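Putative succinylglutamate desuccinylase / aspartoacylase (Shewanella amazonensis, PDB 3FMC) is probably a zinc-dependent hydrolase of the succinylglutamate desuccinylase/aspartoacylase family, acting on ester bonds. Local coordinates at residues L345-A350 and Q354-Y359; E86-R91 and S245-D250. All blocks are in the same frame, centred on the assembly; numbering follows the deposited sequence.

Contact 1 joins the end of strand 341-346 and the start of strand 357-363, with the loop residues beside them, in the C-terminal part of the chain. Contact 2 joins two loops of the catalytic domain, 86-91 and 245-250, that lie far apart in sequence. Contact 1 is the more buried and rests on a backbone bond and on methylene and methyl groups over ring faces. Contact 2 is smaller, only partly buried and chiefly polar, with one carboxylate as its hub. Their centres are about 16 Å apart, and Ala348 CB packs on Gln246 NE2 at 3.7 Å. Both reach the second subunit, where Ser349 of one copy is hydrogen-bonded to Glu247 of the other.

Contact 1: L345-A350 and Q354-Y359; sequences LHFASA and QGTELY
His346 and Tyr359 face each other as an antiparallel, non-hydrogen-bonded pair, and just beyond them Phe347 N donates to Leu358 O at 2.9 Å. Leu358 O also receives a CA-H...O contact from His346 CA at 3.1 Å. The side chains of His346 and Tyr359 lie side by side on one face of the sheet. His346 CB sits over the centre of the Tyr359 ring, 3.5 Å from the centroid, in a CH-pi contact. The two rings are oblique, with planes at 58°. The imidazole is held by its own segment: ND1 donates to Phe347 O at 2.7 Å, with the acceptor in the ring plane. With an alanine here in place of Tyr359, His346 CB is likely to lose the ring face beneath it and Gly305 O its hydroxyl partner. A second CH-pi contact follows at Phe347. Thr356 CG2 stands over its ring centre at 3.6 Å. A chi1 of -54° sets OG1 anti to the carbonyl carbon, which leaves this methyl anti to the backbone N and over the ring. Thr356 OG1 is hydrogen-bonded to His353 N. Ile95 of the third subunit packs on Phe347 and Thr356. Leu358 and Tyr359 form a classic beta bulge opposite Phe293. Strand 357-363 pairs antiparallel with both 341-346 and 290-294, and Tyr303 of strand 299-303 stacks on the His346 ring.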
ATOM      1  N   LEU C 345       6.036  -7.582 -23.039  1.00 12.30           N
ATOM      2  CA  LEU C 345       5.166  -7.469 -21.872  1.00 12.38           C
ATOM      3  C   LEU C 345       4.558  -6.073 -21.855  1.00 12.98           C
ATOM      4  O   LEU C 345       5.106  -5.132 -22.454  1.00 14.02           O
ATOM      5  CB  LEU C 345       5.987  -7.745 -20.584  1.00 10.67           C
ATOM      6  CG  LEU C 345       7.209  -6.861 -20.283  1.00 11.32           C
ATOM      7  CD1 LEU C 345       6.768  -5.548 -19.555  1.00 14.65           C
ATOM      8  CD2 LEU C 345       8.317  -7.499 -19.459  1.00 14.33           C
ATOM      9  N   HIS C 346       3.442  -5.963 -21.153  1.00 11.97           N
ATOM     10  CA  HIS C 346       2.783  -4.696 -20.944  1.00 11.79           C
ATOM     11  C   HIS C 346       2.253  -4.590 -19.511  1.00 14.37           C
ATOM     12  O   HIS C 346       2.088  -5.579 -18.780  1.00 13.65           O
ATOM     13  CB  HIS C 346       1.699  -4.407 -22.021  1.00 10.88           C
ATOM     14  CG  HIS C 346       0.438  -5.223 -21.918  1.00 11.19           C
ATOM     15  ND1 HIS C 346      -0.444  -5.131 -20.851  1.00 12.43           N
ATOM     16  CD2 HIS C 346      -0.136  -6.075 -22.804  1.00 16.58           C
ATOM     17  CE1 HIS C 346      -1.481  -5.916 -21.076  1.00 15.88           C
ATOM     18  NE2 HIS C 346      -1.340  -6.478 -22.266  1.00 13.62           N
ATOM     19  N   PHE C 347       1.904  -3.357 -19.170  1.00 14.83           N
ATOM     20  CA  PHE C 347       1.429  -2.993 -17.844  1.00 10.64           C
ATOM     21  C   PHE C 347       0.192  -3.783 -17.524  1.00 12.27           C
ATOM     22  O   PHE C 347      -0.695  -3.973 -18.381  1.00 14.13           O
ATOM     23  CB  PHE C 347       1.193  -1.482 -17.821  1.00 13.76           C
ATOM     24  CG  PHE C 347       0.955  -0.904 -16.448  1.00 11.99           C
ATOM     25  CD1 PHE C 347       1.920  -0.984 -15.467  1.00 16.56           C
ATOM     26  CD2 PHE C 347      -0.191  -0.142 -16.213  1.00 15.40           C
ATOM     27  CE1 PHE C 347       1.720  -0.367 -14.232  1.00 14.53           C
ATOM     28  CE2 PHE C 347      -0.398   0.459 -14.989  1.00 15.41           C
ATOM     29  CZ  PHE C 347       0.556   0.332 -14.003  1.00 10.64           C
ATOM     30  N   ALA C 348       0.080  -4.191 -16.255  1.00 14.99           N
ATOM     31  CA  ALA C 348      -1.014  -5.060 -15.796  1.00 13.01           C
ATOM     32  C   ALA C 348      -2.321  -4.384 -15.457  1.00 16.89           C
ATOM     33  O   ALA C 348      -3.296  -5.062 -15.122  1.00 14.19           O
ATOM     34  CB  ALA C 348      -0.522  -5.884 -14.587  1.00 15.06           C
ATOM     35  N   SER C 349      -2.356  -3.053 -15.527  1.00 11.56           N
ATOM     36  CA  SER C 349      -3.528  -2.270 -15.199  1.00 11.73           C
ATOM     37  C   SER C 349      -3.917  -1.430 -16.446  1.00 11.30           C
ATOM     38  O   SER C 349      -3.090  -1.192 -17.330  1.00 13.23           O
ATOM     39  CB  SER C 349      -3.209  -1.353 -14.009  1.00 12.71           C
ATOM     40  OG  SER C 349      -4.126  -0.294 -13.940  1.00 16.79           O
ATOM     41  N   ALA C 350      -5.193  -1.059 -16.531  1.00 12.78           N
ATOM     42  CA  ALA C 350      -5.721  -0.307 -17.669  1.00 12.51           C
ATOM     43  C   ALA C 350      -5.659   1.207 -17.462  1.00 16.43           C
ATOM     44  O   ALA C 350      -6.088   1.975 -18.332  1.00 19.10           O
ATOM     45  CB  ALA C 350      -7.170  -0.742 -17.954  1.00 13.04           C
ATOM     46  N   GLN C 354       0.831   9.828 -16.974  1.00 14.68           N
ATOM     47  CA  GLN C 354       1.909  10.104 -17.908  1.00 16.20           C
ATOM     48  C   GLN C 354       3.202   9.491 -17.315  1.00 14.36           C
ATOM     49  O   GLN C 354       3.492   9.610 -16.119  1.00 14.28           O
ATOM     50  CB  GLN C 354       2.092  11.599 -18.103  1.00 16.22           C
ATOM     51  CG  GLN C 354       3.107  11.921 -19.169  1.00 15.92           C
ATOM     52  CD  GLN C 354       3.359  13.387 -19.308  1.00 18.49           C
ATOM     53  OE1 GLN C 354       3.434  14.111 -18.334  1.00 20.75           O
ATOM     54  NE2 GLN C 354       3.526  13.826 -20.534  1.00 25.31           N
ATOM     55  N   GLY C 355       3.943   8.782 -18.150  1.00 12.87           N
ATOM     56  CA  GLY C 355       5.179   8.157 -17.745  1.00 13.63           C
ATOM     57  C   GLY C 355       5.081   6.725 -17.251  1.00 12.71           C
ATOM     58  O   GLY C 355       6.092   6.081 -17.121  1.00 15.16           O
ATOM     59  N   THR C 356       3.874   6.200 -17.025  1.00 12.74           N
ATOM     60  CA  THR C 356       3.753   4.820 -16.596  1.00 13.76           C
ATOM     61  C   THR C 356       4.317   3.934 -17.702  1.00 13.55           C
ATOM     62  O   THR C 356       4.105   4.214 -18.888  1.00 14.82           O
ATOM     63  CB  THR C 356       2.314   4.416 -16.248  1.00 13.92           C
ATOM     64  OG1 THR C 356       1.793   5.334 -15.294  1.00 13.35           O
ATOM     65  CG2 THR C 356       2.327   2.974 -15.655  1.00 14.63           C
ATOM     66  N   GLU C 357       5.085   2.907 -17.333  1.00 13.72           N
ATOM     67  CA  GLU C 357       5.695   2.051 -18.355  1.00 14.47           C
ATOM     68  C   GLU C 357       4.609   1.167 -18.965  1.00 14.90           C
ATOM     69  O   GLU C 357       4.054   0.285 -18.309  1.00 13.37           O
ATOM     70  CB  GLU C 357       6.805   1.225 -17.770  1.00 16.23           C
ATOM     71  CG  GLU C 357       7.568   0.351 -18.797  1.00 17.54           C
ATOM     72  CD  GLU C 357       8.434  -0.688 -18.114  1.00 17.43           C
ATOM     73  OE1 GLU C 357       9.502  -0.363 -17.538  1.00 14.54           O
ATOM     74  OE2 GLU C 357       8.037  -1.851 -18.167  1.00 19.12           O
ATOM     75  N   LEU C 358       4.312   1.418 -20.225  1.00 13.57           N
ATOM     76  CA  LEU C 358       3.260   0.682 -20.935  1.00 14.43           C
ATOM     77  C   LEU C 358       3.729  -0.669 -21.475  1.00 13.10           C
ATOM     78  O   LEU C 358       3.045  -1.661 -21.274  1.00 11.42           O
ATOM     79  CB  LEU C 358       2.648   1.511 -22.076  1.00 13.44           C
ATOM     80  CG  LEU C 358       1.580   2.529 -21.731  1.00 21.47           C
ATOM     81  CD1 LEU C 358       1.327   3.422 -22.972  1.00 19.25           C
ATOM     82  CD2 LEU C 358       0.275   1.837 -21.245  1.00 17.33           C
ATOM     83  N   TYR C 359       4.865  -0.704 -22.147  1.00 12.34           N
ATOM     84  CA  TYR C 359       5.404  -1.939 -22.697  1.00 13.93           C
ATOM     85  C   TYR C 359       6.904  -1.980 -22.627  1.00 14.22           C
ATOM     86  O   TYR C 359       7.532  -0.946 -22.502  1.00 10.64           O
ATOM     87  CB  TYR C 359       5.079  -2.037 -24.216  1.00 16.46           C
ATOM     88  CG  TYR C 359       3.687  -2.513 -24.657  1.00 15.24           C
ATOM     89  CD1 TYR C 359       2.599  -1.654 -24.672  1.00 12.18           C
ATOM     90  CD2 TYR C 359       3.494  -3.800 -25.155  1.00 16.37           C
ATOM     91  CE1 TYR C 359       1.351  -2.048 -25.090  1.00 14.06           C
ATOM     92  CE2 TYR C 359       2.269  -4.205 -25.615  1.00 16.61           C
ATOM     93  CZ  TYR C 359       1.192  -3.335 -25.595  1.00 12.21           C
ATOM     94  OH  TYR C 359      -0.049  -3.727 -26.025  1.00 16.86           O
TER

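Contact 2: E86-R91 and S245-D250; sequences EFTLGR and SQERID. With SO4 (sulfate ion), chain K.
Thr88 grips the carboxylate of Glu247 with both its backbone and its side chain. Its N and OG1 donate to the same oxygen, Glu247 OE2. The N lies 2.8 Å from OE2 and meets it nearly along the C-O bond direction. Thr88 OG1 lies 2.7 Å from OE2, on the syn side. The Glu247 chain bends at chi2 (-68°) to bring this oxygen to Thr88. The other oxygen, OE1, is taken by Ser349 OG and Ala350 N of the second subunit, so the carboxylate ties two loops and two chains together. Contact is looser beside this hub. Gln246 NE2 comes to the edge of the Phe87 ring, 3.7 Å from CE1, with the amide and ring planes 71° apart. That nitrogen is hydrogen-bonded to Glu86 of the second subunit. On the side of the sulfate, Arg91 does not touch 245-250. Its extended chain carries the guanidinium to this ion, probably from the crystallisation liquor, and NH2 donates to O3 at 2.9 Å. Asn99, Asn101 and Arg102 also bind it. Arg91 packs on His43, which with Glu46 and His172 may form a metal site, empty here. The arrangement is consistent with loops bordering the probable zinc site of a zinc-carboxypeptidase-like catalytic domain.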
ATOM      1  N   GLU C  86      -6.253  -6.599  -4.238  1.00 13.63           N
ATOM      2  CA  GLU C  86      -6.353  -7.973  -4.769  1.00 14.15           C
ATOM      3  C   GLU C  86      -5.138  -8.273  -5.655  1.00 17.96           C
ATOM      4  O   GLU C  86      -5.280  -8.715  -6.797  1.00 24.50           O
ATOM      5  CB  GLU C  86      -7.618  -8.068  -5.586  1.00 12.80           C
ATOM      6  CG  GLU C  86      -8.855  -7.654  -4.752  1.00 16.67           C
ATOM      7  CD  GLU C  86      -9.907  -6.908  -5.543  1.00 25.34           C
ATOM      8  OE1 GLU C  86     -10.000  -7.182  -6.755  1.00 18.42           O
ATOM      9  OE2 GLU C  86     -10.659  -6.062  -4.950  1.00 20.21           O
ATOM     10  N   PHE C  87      -3.968  -7.947  -5.146  1.00 14.56           N
ATOM     11  CA  PHE C  87      -2.700  -8.054  -5.863  1.00 13.43           C
ATOM     12  C   PHE C  87      -1.604  -8.315  -4.831  1.00 14.09           C
ATOM     13  O   PHE C  87      -1.692  -7.894  -3.656  1.00 15.07           O
ATOM     14  CB  PHE C  87      -2.445  -6.693  -6.539  1.00 16.18           C
ATOM     15  CG  PHE C  87      -1.115  -6.559  -7.266  1.00 23.13           C
ATOM     16  CD1 PHE C  87      -0.912  -7.188  -8.511  1.00 24.90           C
ATOM     17  CD2 PHE C  87      -0.075  -5.722  -6.741  1.00 24.90           C
ATOM     18  CE1 PHE C  87       0.311  -7.051  -9.168  1.00 29.95           C
ATOM     19  CE2 PHE C  87       1.154  -5.586  -7.406  1.00 23.80           C
ATOM     20  CZ  PHE C  87       1.348  -6.247  -8.612  1.00 30.09           C
ATOM     21  N   THR C  88      -0.573  -9.004  -5.254  1.00 12.40           N
ATOM     22  CA  THR C  88       0.579  -9.299  -4.409  1.00 12.49           C
ATOM     23  C   THR C  88       1.571  -8.161  -4.626  1.00 15.84           C
ATOM     24  O   THR C  88       2.031  -7.924  -5.749  1.00 16.01           O
ATOM     25  CB  THR C  88       1.245 -10.652  -4.769  1.00 13.87           C
ATOM     26  OG1 THR C  88       0.265 -11.699  -4.832  1.00 13.24           O
ATOM     27  CG2 THR C  88       2.294 -11.002  -3.763  1.00 13.44           C
ATOM     28  N   LEU C  89       1.883  -7.438  -3.546  1.00 12.88           N
ATOM     29  CA  LEU C  89       2.877  -6.330  -3.574  1.00 11.56           C
ATOM     30  C   LEU C  89       4.201  -7.017  -3.211  1.00 14.40           C
ATOM     31  O   LEU C  89       4.725  -6.890  -2.104  1.00 14.34           O
ATOM     32  CB  LEU C  89       2.468  -5.218  -2.593  1.00 11.13           C
ATOM     33  CG  LEU C  89       3.314  -3.964  -2.709  1.00 14.38           C
ATOM     34  CD1 LEU C  89       2.911  -3.213  -3.991  1.00 11.97           C
ATOM     35  CD2 LEU C  89       3.100  -3.093  -1.453  1.00 17.85           C
ATOM     36  N   GLY C  90       4.732  -7.751  -4.204  1.00 13.19           N
ATOM     37  CA  GLY C  90       5.771  -8.715  -3.987  1.00 12.17           C
ATOM     38  C   GLY C  90       7.093  -8.424  -4.629  1.00 14.76           C
ATOM     39  O   GLY C  90       8.025  -9.201  -4.454  1.00 13.80           O
ATOM     40  N   ARG C  91       7.182  -7.297  -5.340  1.00 10.27           N
ATOM     41  CA  ARG C  91       8.378  -6.982  -6.121  1.00 11.23           C
ATOM     42  C   ARG C  91       9.517  -6.311  -5.372  1.00 12.61           C
ATOM     43  O   ARG C  91      10.702  -6.492  -5.712  1.00 11.57           O
ATOM     44  CB  ARG C  91       7.956  -6.094  -7.304  1.00 13.16           C
ATOM     45  CG  ARG C  91       9.043  -5.868  -8.343  1.00 11.07           C
ATOM     46  CD  ARG C  91       8.474  -5.226  -9.589  1.00 16.29           C
ATOM     47  NE  ARG C  91       9.544  -4.945 -10.519  1.00 19.72           N
ATOM     48  CZ  ARG C  91      10.123  -5.880 -11.276  1.00 29.36           C
ATOM     49  NH1 ARG C  91       9.695  -7.150 -11.255  1.00 23.35           N
ATOM     50  NH2 ARG C  91      11.128  -5.530 -12.074  1.00 27.42           N
ATOM     51  N   SER C 245       2.899 -14.608 -17.571  1.00 12.15           N
ATOM     52  CA  SER C 245       2.332 -13.542 -16.792  1.00 13.08           C
ATOM     53  C   SER C 245       2.368 -13.862 -15.300  1.00 13.27           C
ATOM     54  O   SER C 245       2.399 -15.020 -14.879  1.00 11.44           O
ATOM     55  CB  SER C 245       0.928 -13.264 -17.319  1.00 17.10           C
ATOM     56  OG  SER C 245       0.978 -12.763 -18.640  1.00 16.33           O
ATOM     57  N   GLN C 246       2.307 -12.808 -14.483  1.00 12.70           N
ATOM     58  CA  GLN C 246       2.313 -12.940 -13.027  1.00 12.04           C
ATOM     59  C   GLN C 246       0.914 -13.239 -12.539  1.00 14.08           C
ATOM     60  O   GLN C 246      -0.050 -13.303 -13.325  1.00 14.05           O
ATOM     61  CB  GLN C 246       2.763 -11.594 -12.403  1.00 11.30           C
ATOM     62  CG  GLN C 246       1.761 -10.474 -12.576  1.00 13.48           C
ATOM     63  CD  GLN C 246       2.355  -9.120 -12.173  1.00 15.24           C
ATOM     64  OE1 GLN C 246       3.469  -9.064 -11.681  1.00 20.92           O
ATOM     65  NE2 GLN C 246       1.663  -8.045 -12.498  1.00 17.10           N
ATOM     66  N   GLU C 247       0.790 -13.419 -11.222  1.00 11.93           N
ATOM     67  CA  GLU C 247      -0.480 -13.639 -10.531  1.00 12.46           C
ATOM     68  C   GLU C 247      -1.344 -14.737 -11.152  1.00 15.48           C
ATOM     69  O   GLU C 247      -2.581 -14.615 -11.253  1.00 16.12           O
ATOM     70  CB  GLU C 247      -1.287 -12.324 -10.514  1.00 12.60           C
ATOM     71  CG  GLU C 247      -0.693 -11.253  -9.651  1.00 13.76           C
ATOM     72  CD  GLU C 247      -0.779 -11.625  -8.173  1.00 24.31           C
ATOM     73  OE1 GLU C 247      -1.367 -12.696  -7.822  1.00 31.69           O
ATOM     74  OE2 GLU C 247      -0.308 -10.862  -7.388  1.00 30.39           O
ATOM     75  N   ARG C 248      -0.674 -15.822 -11.516  0.50 13.50           N
ATOM     76  CA  ARG C 248      -1.330 -16.911 -12.181  0.50 15.99           C
ATOM     77  C   ARG C 248      -0.574 -18.207 -11.994  0.50 12.77           C
ATOM     78  O   ARG C 248       0.659 -18.215 -11.920  0.50 12.93           O
ATOM     79  CB  ARG C 248      -1.375 -16.607 -13.666  0.50 15.49           C
ATOM     80  CG  ARG C 248      -0.038 -16.367 -14.238  0.50 19.60           C
ATOM     81  CD  ARG C 248      -0.058 -16.233 -15.737  0.50 30.98           C
ATOM     82  NE  ARG C 248       0.112 -17.490 -16.442  0.50 26.14           N
ATOM     83  CZ  ARG C 248       1.274 -18.085 -16.723  0.50 23.92           C
ATOM     84  NH1 ARG C 248       2.457 -17.584 -16.338  0.50  8.71           N
ATOM     85  NH2 ARG C 248       1.231 -19.219 -17.420  0.50 11.35           N
ATOM     86  N   ILE C 249      -1.344 -19.293 -11.922  1.00 14.19           N
ATOM     87  CA  ILE C 249      -0.821 -20.664 -11.864  1.00 12.73           C
ATOM     88  C   ILE C 249      -1.528 -21.366 -13.028  1.00 14.12           C
ATOM     89  O   ILE C 249      -2.743 -21.267 -13.148  1.00 13.75           O
ATOM     90  CB  ILE C 249      -1.201 -21.382 -10.579  1.00 15.90           C
ATOM     91  CG1 ILE C 249      -0.472 -20.729  -9.380  1.00 11.25           C
ATOM     92  CG2 ILE C 249      -0.885 -22.914 -10.653  1.00 16.69           C
ATOM     93  CD1 ILE C 249       1.083 -20.815  -9.400  1.00 10.38           C
ATOM     94  N   ASP C 250      -0.744 -21.957 -13.918  1.00 14.64           N
ATOM     95  CA  ASP C 250      -1.279 -22.730 -15.055  1.00 14.01           C
ATOM     96  C   ASP C 250      -0.404 -23.982 -15.142  1.00 15.25           C
ATOM     97  O   ASP C 250       0.695 -23.974 -15.659  1.00 14.84           O
ATOM     98  CB  ASP C 250      -1.283 -21.915 -16.333  1.00 16.50           C
ATOM     99  CG  ASP C 250      -1.802 -22.680 -17.526  1.00 18.96           C
ATOM    100  OD1 ASP C 250      -1.742 -23.907 -17.539  1.00 17.25           O
ATOM    101  OD2 ASP C 250      -2.266 -22.029 -18.465  1.00 23.29           O
TER
HETATM  102  S   SO4 K 368      13.582  -7.552 -12.777  1.00 34.99           S
HETATM  103  O1  SO4 K 368      14.056  -7.503 -11.376  1.00 19.44           O
HETATM  104  O2  SO4 K 368      13.655  -6.210 -13.349  1.00 39.53           O
HETATM  105  O3  SO4 K 368      12.191  -8.071 -12.957  1.00 29.57           O
HETATM  106  O4  SO4 K 368      14.465  -8.487 -13.498  1.00 43.18           O